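Local coordinates for uncharacterized protein (Neisseria meningitidis serogroup B, PDB 3OI8) that binds adenosine through its paired CBS domains and, as part of a longer CorC-family protein, probably plays a role in magnesium and cobalt transport, at residues V8-R13 against L29-L33; G86-D92 against I108-A112; A112-E117 against A136-D140. One frame throughout, in Å; residues are numbered along the deposited sequence.

Contact 1. Residues V8-R13 against L29-L33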
loop_
_atom_site.group_PDB
_atom_site.type_symbol
_atom_site.label_atom_id
_atom_site.label_comp_id
_atom_site.label_asym_id
_atom_site.label_seq_id
_atom_site.Cartn_x
_atom_site.Cartn_y
_atom_site.Cartn_z
ATOM N N VAL A 8 -25.454 11.837 -9.402
ATOM C CA VAL A 8 -24.793 11.687 -8.106
ATOM C C VAL A 8 -23.781 12.818 -7.901
ATOM O O VAL A 8 -23.737 13.440 -6.841
ATOM C CB VAL A 8 -24.058 10.313 -8.009
ATOM C CG1 VAL A 8 -23.237 10.242 -6.738
ATOM C CG2 VAL A 8 -25.060 9.164 -8.066
ATOM N N LEU A 9 -22.981 13.085 -8.934
ATOM C CA LEU A 9 -22.053 14.216 -8.926
ATOM C C LEU A 9 -22.753 15.539 -8.609
ATOM O O LEU A 9 -22.299 16.288 -7.743
ATOM C CB LEU A 9 -21.308 14.318 -10.261
ATOM C CG LEU A 9 -19.971 13.588 -10.354
ATOM C CD1 LEU A 9 -19.379 13.685 -11.759
ATOM C CD2 LEU A 9 -18.998 14.149 -9.324
ATOM N N ASN A 10 -23.848 15.835 -9.308
ATOM C CA ASN A 10 -24.634 17.040 -9.008
ATOM C C ASN A 10 -25.065 17.060 -7.552
ATOM O O ASN A 10 -24.947 18.077 -6.857
ATOM C CB ASN A 10 -25.888 17.133 -9.901
ATOM C CG ASN A 10 -25.556 17.425 -11.341
ATOM O OD1 ASN A 10 -24.408 17.723 -11.681
ATOM N ND2 ASN A 10 -26.563 17.338 -12.210
ATOM N N LEU A 11 -25.593 15.929 -7.105
ATOM C CA LEU A 11 -26.037 15.760 -5.728
ATOM C C LEU A 11 -24.907 16.110 -4.749
ATOM O O LEU A 11 -25.097 16.861 -3.800
ATOM C CB LEU A 11 -26.448 14.305 -5.529
ATOM C CG LEU A 11 -26.933 13.869 -4.154
ATOM C CD1 LEU A 11 -28.440 13.991 -4.124
ATOM C CD2 LEU A 11 -26.495 12.434 -3.865
ATOM N N LEU A 12 -23.721 15.571 -5.003
ATOM C CA LEU A 12 -22.587 15.803 -4.118
ATOM C C LEU A 12 -22.017 17.220 -4.227
ATOM O O LEU A 12 -21.668 17.829 -3.211
ATOM C CB LEU A 12 -21.497 14.775 -4.376
ATOM C CG LEU A 12 -21.925 13.334 -4.073
ATOM C CD1 LEU A 12 -20.915 12.359 -4.639
ATOM C CD2 LEU A 12 -22.155 13.104 -2.583
ATOM N N ARG A 13 -21.902 17.726 -5.455
ATOM C CA ARG A 13 -21.436 19.091 -5.666
ATOM C C ARG A 13 -22.383 20.057 -4.976
ATOM O O ARG A 13 -21.962 21.103 -4.458
ATOM C CB ARG A 13 -21.327 19.410 -7.155
ATOM C CG ARG A 13 -19.913 19.301 -7.664
ATOM C CD ARG A 13 -19.854 18.958 -9.130
ATOM N NE ARG A 13 -18.614 18.244 -9.424
ATOM C CZ ARG A 13 -18.201 17.924 -10.646
ATOM N NH1 ARG A 13 -18.929 18.264 -11.703
ATOM N NH2 ARG A 13 -17.054 17.271 -10.809
ATOM N N LEU A 29 -14.760 11.978 -2.601
ATOM C CA LEU A 29 -15.974 11.293 -3.051
ATOM C C LEU A 29 -16.014 11.124 -4.560
ATOM O O LEU A 29 -16.387 10.056 -5.050
ATOM C CB LEU A 29 -17.248 12.015 -2.566
ATOM C CG LEU A 29 -17.523 11.989 -1.061
ATOM C CD1 LEU A 29 -18.749 12.839 -0.721
ATOM C CD2 LEU A 29 -17.724 10.577 -0.566
ATOM N N GLU A 30 -15.655 12.173 -5.304
ATOM C CA GLU A 30 -15.637 12.082 -6.770
ATOM C C GLU A 30 -14.596 11.071 -7.246
ATOM O O GLU A 30 -14.793 10.374 -8.246
ATOM C CB GLU A 30 -15.334 13.440 -7.405
ATOM C CG GLU A 30 -16.367 14.516 -7.121
ATOM C CD GLU A 30 -16.116 15.782 -7.919
ATOM O OE1 GLU A 30 -15.442 15.701 -8.968
ATOM O OE2 GLU A 30 -16.597 16.857 -7.502
ATOM N N LYS A 31 -13.470 11.014 -6.542
ATOM C CA LYS A 31 -12.424 10.054 -6.897
ATOM C C LYS A 31 -12.943 8.622 -6.736
ATOM O O LYS A 31 -12.722 7.773 -7.593
ATOM C CB LYS A 31 -11.169 10.278 -6.047
ATOM C CG LYS A 31 -9.936 9.571 -6.580
ATOM C CD LYS A 31 -8.716 9.805 -5.692
ATOM C CE LYS A 31 -7.465 9.140 -6.268
ATOM N NZ LYS A 31 -7.656 7.679 -6.518
ATOM N N VAL A 32 -13.661 8.368 -5.642
ATOM C CA VAL A 32 -14.251 7.053 -5.408
ATOM C C VAL A 32 -15.231 6.704 -6.513
ATOM O O VAL A 32 -15.267 5.578 -7.006
ATOM C CB VAL A 32 -14.982 6.991 -4.062
ATOM C CG1 VAL A 32 -15.927 5.791 -4.035
ATOM C CG2 VAL A 32 -13.971 6.923 -2.924
ATOM N N LEU A 33 -16.015 7.693 -6.909
ATOM C CA LEU A 33 -16.978 7.520 -7.980
ATOM C C LEU A 33 -16.317 7.143 -9.294
ATOM O O LEU A 33 -16.806 6.269 -10.008
ATOM C CB LEU A 33 -17.767 8.805 -8.175
ATOM C CG LEU A 33 -19.168 8.739 -7.585
ATOM C CD1 LEU A 33 -19.860 10.077 -7.774
ATOM C CD2 LEU A 33 -19.937 7.629 -8.259
#
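Leucine packing edged by a salt bridge joins Val8-Arg13 of helix 5-17 to Leu29-Leu33 of helix 23-35, in the N-terminal helical region of the chain. The two helix segments run antiparallel at 170°, with axes 11.0 Å apart. Leu33 reaches between Val8, Leu9 and Leu12. Its CD1 comes within 3.5 Å of Val8 CG1 and meets Leu12 CD1 tip to tip at 4.0 Å. One helical turn earlier, Leu29 CD1 touches Leu12 CD2 at 3.9 Å, the two side chains crossing at about a right angle. Together the segments form part of a helical hairpin. Phe21, in the loop joining the helices, packs on both Leu12 and Leu29. The hairpin also meets its copy: Val8 packs on Ala15 of the second subunit, and Leu29 on Val32 of the second subunit. At the more exposed margin, Glu30 and Arg13 form the salt bridge. Glu30 CG lies anti to its carbonyl carbon (chi1 -63°), and the extended chain beyond it carries the carboxylate across to Arg13. Arg13 presents NE and NH2 side-on, one to each carboxylate oxygen. NE donates to Glu30 OE2 at 3.1 Å, and NH2 to Glu30 OE1 at 2.9 Å. Both oxygens lie near the guanidinium plane. The carboxylate is turned, however, so that both nitrogens approach from above its plane; the two flat groups stand 59° apart. Leu9 sits beneath this pair. Its CD2 lies over one guanidinium face, offset toward the rim, and touches Glu30 CG at 3.5 Å.

Contact 2. Residues G86-D92 against I108-A112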
loop_
_atom_site.group_PDB
_atom_site.type_symbol
_atom_site.label_atom_id
_atom_site.label_comp_id
_atom_site.label_asym_id
_atom_site.label_seq_id
_atom_site.Cartn_x
_atom_site.Cartn_y
_atom_site.Cartn_z
ATOM N N GLY A 86 4.837 -18.218 -9.213
ATOM C CA GLY A 86 4.695 -17.639 -7.900
ATOM C C GLY A 86 5.154 -16.197 -7.850
ATOM O O GLY A 86 5.529 -15.609 -8.871
ATOM N N ILE A 87 5.118 -15.635 -6.645
ATOM C CA ILE A 87 5.558 -14.270 -6.392
ATOM C C ILE A 87 6.683 -14.315 -5.357
ATOM O O ILE A 87 6.570 -15.003 -4.343
ATOM C CB ILE A 87 4.413 -13.407 -5.797
ATOM C CG1 ILE A 87 3.122 -13.537 -6.610
ATOM C CG2 ILE A 87 4.842 -11.952 -5.665
ATOM C CD1 ILE A 87 3.228 -13.075 -8.049
ATOM N N LEU A 88 7.771 -13.598 -5.626
ATOM C CA LEU A 88 8.809 -13.390 -4.634
ATOM C C LEU A 88 8.684 -11.983 -4.108
ATOM O O LEU A 88 8.593 -11.044 -4.895
ATOM C CB LEU A 88 10.212 -13.527 -5.231
ATOM C CG LEU A 88 11.239 -13.020 -4.199
ATOM C CD1 LEU A 88 11.539 -14.070 -3.138
ATOM C CD2 LEU A 88 12.524 -12.523 -4.839
ATOM N N HIS A 89 8.681 -11.860 -2.782
ATOM C CA HIS A 89 8.728 -10.583 -2.073
ATOM C C HIS A 89 10.177 -10.271 -1.737
ATOM O O HIS A 89 10.849 -11.072 -1.085
ATOM C CB HIS A 89 7.917 -10.696 -0.785
ATOM C CG HIS A 89 6.455 -10.885 -1.030
ATOM N ND1 HIS A 89 5.484 -10.212 -0.320
ATOM C CD2 HIS A 89 5.798 -11.637 -1.945
ATOM C CE1 HIS A 89 4.292 -10.560 -0.773
ATOM N NE2 HIS A 89 4.456 -11.425 -1.759
ATOM N N ALA A 90 10.656 -9.119 -2.195
ATOM C CA ALA A 90 12.060 -8.748 -2.045
ATOM C C ALA A 90 12.590 -9.009 -0.624
ATOM O O ALA A 90 13.704 -9.501 -0.435
ATOM C CB ALA A 90 12.249 -7.268 -2.406
ATOM N N LYS A 91 11.796 -8.664 0.377
ATOM C CA LYS A 91 12.274 -8.758 1.751
ATOM C C LYS A 91 12.336 -10.189 2.283
ATOM O O LYS A 91 12.892 -10.425 3.348
ATOM C CB LYS A 91 11.450 -7.876 2.685
ATOM C CG LYS A 91 10.005 -8.281 2.875
ATOM C CD LYS A 91 9.299 -7.244 3.764
ATOM C CE LYS A 91 7.790 -7.472 3.853
ATOM N NZ LYS A 91 7.432 -8.650 4.698
ATOM N N ASP A 92 11.770 -11.144 1.552
ATOM C CA ASP A 92 11.923 -12.548 1.935
ATOM C C ASP A 92 13.339 -13.031 1.638
ATOM O O ASP A 92 13.803 -14.020 2.212
ATOM C CB ASP A 92 10.850 -13.430 1.265
ATOM C CG ASP A 92 9.472 -13.226 1.885
ATOM O OD1 ASP A 92 9.420 -12.709 3.024
ATOM O OD2 ASP A 92 8.444 -13.568 1.254
ATOM N N ILE A 108 10.912 -19.841 -0.412
ATOM C CA ILE A 108 10.357 -18.526 -0.048
ATOM C C ILE A 108 9.323 -18.014 -1.049
ATOM O O ILE A 108 8.735 -16.960 -0.856
ATOM C CB ILE A 108 11.461 -17.422 0.151
ATOM C CG1 ILE A 108 12.276 -17.218 -1.130
ATOM C CG2 ILE A 108 12.381 -17.724 1.361
ATOM C CD1 ILE A 108 13.329 -16.124 -1.009
ATOM N N LEU A 109 9.119 -18.757 -2.128
ATOM C CA LEU A 109 8.171 -18.357 -3.153
ATOM C C LEU A 109 6.747 -18.452 -2.628
ATOM O O LEU A 109 6.356 -19.460 -2.032
ATOM C CB LEU A 109 8.309 -19.282 -4.364
ATOM C CG LEU A 109 7.589 -18.876 -5.639
ATOM C CD1 LEU A 109 8.240 -17.619 -6.186
ATOM C CD2 LEU A 109 7.663 -20.014 -6.644
ATOM N N ARG A 110 5.960 -17.411 -2.857
ATOM C CA ARG A 110 4.553 -17.460 -2.488
ATOM C C ARG A 110 3.716 -17.737 -3.725
ATOM O O ARG A 110 4.128 -17.397 -4.831
ATOM C CB ARG A 110 4.139 -16.143 -1.855
ATOM C CG ARG A 110 4.936 -15.804 -0.585
ATOM C CD ARG A 110 4.766 -14.350 -0.224
ATOM N NE ARG A 110 5.667 -13.917 0.842
ATOM C CZ ARG A 110 5.275 -13.212 1.901
ATOM N NH1 ARG A 110 3.998 -12.880 2.037
ATOM N NH2 ARG A 110 6.154 -12.840 2.822
ATOM N N PRO A 111 2.535 -18.353 -3.540
ATOM C CA PRO A 111 1.611 -18.614 -4.654
ATOM C C PRO A 111 1.087 -17.312 -5.262
ATOM O O PRO A 111 0.908 -16.328 -4.556
ATOM C CB PRO A 111 0.462 -19.386 -3.994
ATOM C CG PRO A 111 0.596 -19.120 -2.523
ATOM C CD PRO A 111 2.046 -18.907 -2.265
ATOM N N ALA A 112 0.871 -17.306 -6.570
ATOM C CA ALA A 112 0.331 -16.133 -7.265
ATOM C C ALA A 112 -1.195 -16.123 -7.204
ATOM O O ALA A 112 -1.833 -17.167 -7.316
ATOM C CB ALA A 112 0.781 -16.134 -8.714
HETATM O O HOH W 1 8.539 -14.255 -1.140
#
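Arg110 lies along the end of strand 84-89 and makes the stack and the salt bridge of this contact between the two CBS domains. Its backbone makes one antiparallel, hydrogen-bonded beta bridge with Ile87. Ile87 N donates to Arg110 O at 2.7 Å, and Arg110 N returns a bond to Ile87 O at 2.9 Å. Residues 108-112, leading to strand 114-116 of the second CBS domain, thus dock on a strand of the first. From this bridge the Arg110 side chain sets out. CB stays near Ile87 O, and CG turns away from its own carbonyl carbon (chi1 -60°). The chain then extends toward His89. CD sits over one face of the imidazole in a CH-pi contact, 3.6 Å from the ring centroid. Beyond CD, the guanidinium lies flat on the same ring, with planes 13° apart. NH1 lies nearest His89 CE1, at 3.7 Å. NE and NH2 form a salt bridge with Asp92 OD2, at 2.8 and 2.9 Å. NH2 meets the syn lone pair, whereas NE comes nearly along the C-O axis; a weak bond runs from NH2 to OD1. Carboxylate and guanidinium are almost coplanar. The stack and the paired donors together fix the rotation of the guanidinium. His89 also touches Arg73, a residue that binds adenosine. On the other side of the backbone, Leu109 CD1 rests against Ile87 N and O. Leu88 CD1 and Ile108 CD1 pack tightly at 3.5 Å. A water bridges the two segments: it accepts from His89 N and donates to Ile108 O at 2.7 Å.

Contact 3. Residues A112-E117 against A136-D140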
loop_
_atom_site.group_PDB
_atom_site.type_symbol
_atom_site.label_atom_id
_atom_site.label_comp_id
_atom_site.label_asym_id
_atom_site.label_seq_id
_atom_site.Cartn_x
_atom_site.Cartn_y
_atom_site.Cartn_z
ATOM N N ALA A 112 0.871 -17.306 -6.570
ATOM C CA ALA A 112 0.331 -16.133 -7.265
ATOM C C ALA A 112 -1.195 -16.123 -7.204
ATOM O O ALA A 112 -1.833 -17.167 -7.316
ATOM C CB ALA A 112 0.781 -16.134 -8.714
ATOM N N VAL A 113 -1.775 -14.943 -7.021
ATOM C CA VAL A 113 -3.217 -14.779 -7.161
ATOM C C VAL A 113 -3.505 -14.332 -8.595
ATOM O O VAL A 113 -2.817 -13.460 -9.123
ATOM C CB VAL A 113 -3.750 -13.753 -6.152
ATOM C CG1 VAL A 113 -5.191 -13.427 -6.440
ATOM C CG2 VAL A 113 -3.595 -14.295 -4.737
ATOM N N PHE A 114 -4.468 -14.973 -9.247
ATOM C CA PHE A 114 -4.783 -14.664 -10.647
ATOM C C PHE A 114 -6.122 -13.944 -10.765
ATOM O O PHE A 114 -7.065 -14.258 -10.036
ATOM C CB PHE A 114 -4.792 -15.944 -11.489
ATOM C CG PHE A 114 -3.457 -16.638 -11.542
ATOM C CD1 PHE A 114 -2.471 -16.196 -12.398
ATOM C CD2 PHE A 114 -3.180 -17.705 -10.710
ATOM C CE1 PHE A 114 -1.225 -16.829 -12.442
ATOM C CE2 PHE A 114 -1.945 -18.332 -10.746
ATOM C CZ PHE A 114 -0.968 -17.891 -11.613
ATOM N N VAL A 115 -6.203 -12.966 -11.663
ATOM C CA VAL A 115 -7.463 -12.249 -11.896
ATOM C C VAL A 115 -7.608 -11.935 -13.381
ATOM O O VAL A 115 -6.598 -11.745 -14.066
ATOM C CB VAL A 115 -7.520 -10.915 -11.125
ATOM C CG1 VAL A 115 -7.483 -11.149 -9.605
ATOM C CG2 VAL A 115 -6.376 -10.004 -11.557
ATOM N N PRO A 116 -8.861 -11.860 -13.878
ATOM C CA PRO A 116 -9.151 -11.473 -15.274
ATOM C C PRO A 116 -9.104 -9.960 -15.455
ATOM O O PRO A 116 -9.206 -9.222 -14.474
ATOM C CB PRO A 116 -10.591 -11.953 -15.497
ATOM C CG PRO A 116 -11.140 -12.304 -14.113
ATOM C CD PRO A 116 -10.087 -12.017 -13.077
ATOM N N GLU A 117 -8.965 -9.509 -16.695
ATOM C CA GLU A 117 -8.810 -8.085 -16.991
ATOM C C GLU A 117 -10.080 -7.294 -16.691
ATOM O O GLU A 117 -10.034 -6.075 -16.482
ATOM C CB GLU A 117 -8.450 -7.890 -18.474
ATOM C CG GLU A 117 -7.173 -8.576 -18.944
ATOM C CD GLU A 117 -6.903 -8.357 -20.435
ATOM O OE1 GLU A 117 -7.610 -7.528 -21.054
ATOM O OE2 GLU A 117 -5.989 -9.013 -20.985
ATOM N N ALA A 136 -1.362 -9.068 -8.068
ATOM C CA ALA A 136 -2.031 -10.187 -8.715
ATOM C C ALA A 136 -1.518 -10.293 -10.142
ATOM O O ALA A 136 -1.025 -9.317 -10.714
ATOM C CB ALA A 136 -3.527 -10.002 -8.715
ATOM N N ILE A 137 -1.642 -11.481 -10.711
ATOM C CA ILE A 137 -1.259 -11.699 -12.098
ATOM C C ILE A 137 -2.543 -11.668 -12.911
ATOM O O ILE A 137 -3.515 -12.339 -12.563
ATOM C CB ILE A 137 -0.589 -13.068 -12.268
ATOM C CG1 ILE A 137 0.665 -13.178 -11.375
ATOM C CG2 ILE A 137 -0.335 -13.350 -13.761
ATOM C CD1 ILE A 137 1.757 -12.167 -11.678
ATOM N N VAL A 138 -2.552 -10.877 -13.980
ATOM C CA VAL A 138 -3.734 -10.745 -14.811
ATOM C C VAL A 138 -3.685 -11.776 -15.930
ATOM O O VAL A 138 -2.668 -11.917 -16.606
ATOM C CB VAL A 138 -3.830 -9.330 -15.368
ATOM C CG1 VAL A 138 -5.145 -9.130 -16.156
ATOM C CG2 VAL A 138 -3.719 -8.338 -14.203
ATOM N N ILE A 139 -4.784 -12.507 -16.090
ATOM C CA ILE A 139 -4.890 -13.599 -17.050
ATOM C C ILE A 139 -5.833 -13.193 -18.188
ATOM O O ILE A 139 -6.868 -12.592 -17.947
ATOM C CB ILE A 139 -5.461 -14.857 -16.356
ATOM C CG1 ILE A 139 -4.504 -15.357 -15.278
ATOM C CG2 ILE A 139 -5.752 -15.958 -17.366
ATOM C CD1 ILE A 139 -3.110 -15.645 -15.794
ATOM N N ASP A 140 -5.485 -13.521 -19.428
ATOM C CA ASP A 140 -6.365 -13.214 -20.550
ATOM C C ASP A 140 -7.458 -14.279 -20.658
ATOM O O ASP A 140 -7.470 -15.244 -19.892
ATOM C CB ASP A 140 -5.576 -13.072 -21.868
ATOM C CG ASP A 140 -4.868 -14.354 -22.285
ATOM O OD1 ASP A 140 -5.400 -15.457 -22.044
ATOM O OD2 ASP A 140 -3.771 -14.257 -22.879
HETATM O O HOH W 2 -9.352 -11.706 -18.768
#
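Three backbone hydrogen bonds join strand 114-116 to strand 135-139. Ile137 N donates to Val113 O at 2.8 Å, nearly straight at 172°. Val115 N donates to Ile137 O, and Ile139 N donates to Val115 O at 2.8 Å. Val115 thus uses both its N-H and its carbonyl, as expected for parallel strands. Two CA-H...O contacts lie beside these bonds, from Phe114 CA to Ile137 O and from Val138 CA to Val115 O. Past the bonded part, a water spans the widening gap, accepting from Glu117 N and donating to Ile139 O.

Apolar contacts line both faces. Phe114 shares one face with Ile137 and Ile139. Its ring atom CD1 touches Ile139 CD1 at 3.5 Å and Ile137 CB at 3.7 Å, both approaching obliquely. On the other face, Val115 CG2 is placed between its backbone N and carbonyl carbon (chi1 -63° for CG1), where it meets Ala136 CB at 4.0 Å and Val138 CG2 at 4.1 Å.

At the polar end, Glu117 lays its CG on Val138 CG1 at 3.5 Å. Its carboxylate is held by Arg41 and Ser146, and Asp140 OD1 accepts from the backbone of Tyr142 and Gly144. The parallel strands, with helix 121-130 connecting them, form the beta-alpha-beta unit of the second CBS domain.

In the fold
From the N terminus, contact 1 comes first and closes the loop between helices 5-17 and 23-35. The chain then continues into strands 73-77 and 84-89 of the first CBS domain. Contact 2 closes the connection from strand 84-89 to residues 108-112, and so joins the first CBS domain to the second. Contact 3 follows at once, closing the crossover through helix 121-130. The three are in series; none nests or crosses another. Contacts 2 and 3 share Ala112 and touch where Ile87 CD1 packs on Ile137 CD1 at 4.0 Å. Contact 1 stands apart, its centre about 39 Å from that of contact 2, but both touch the second subunit.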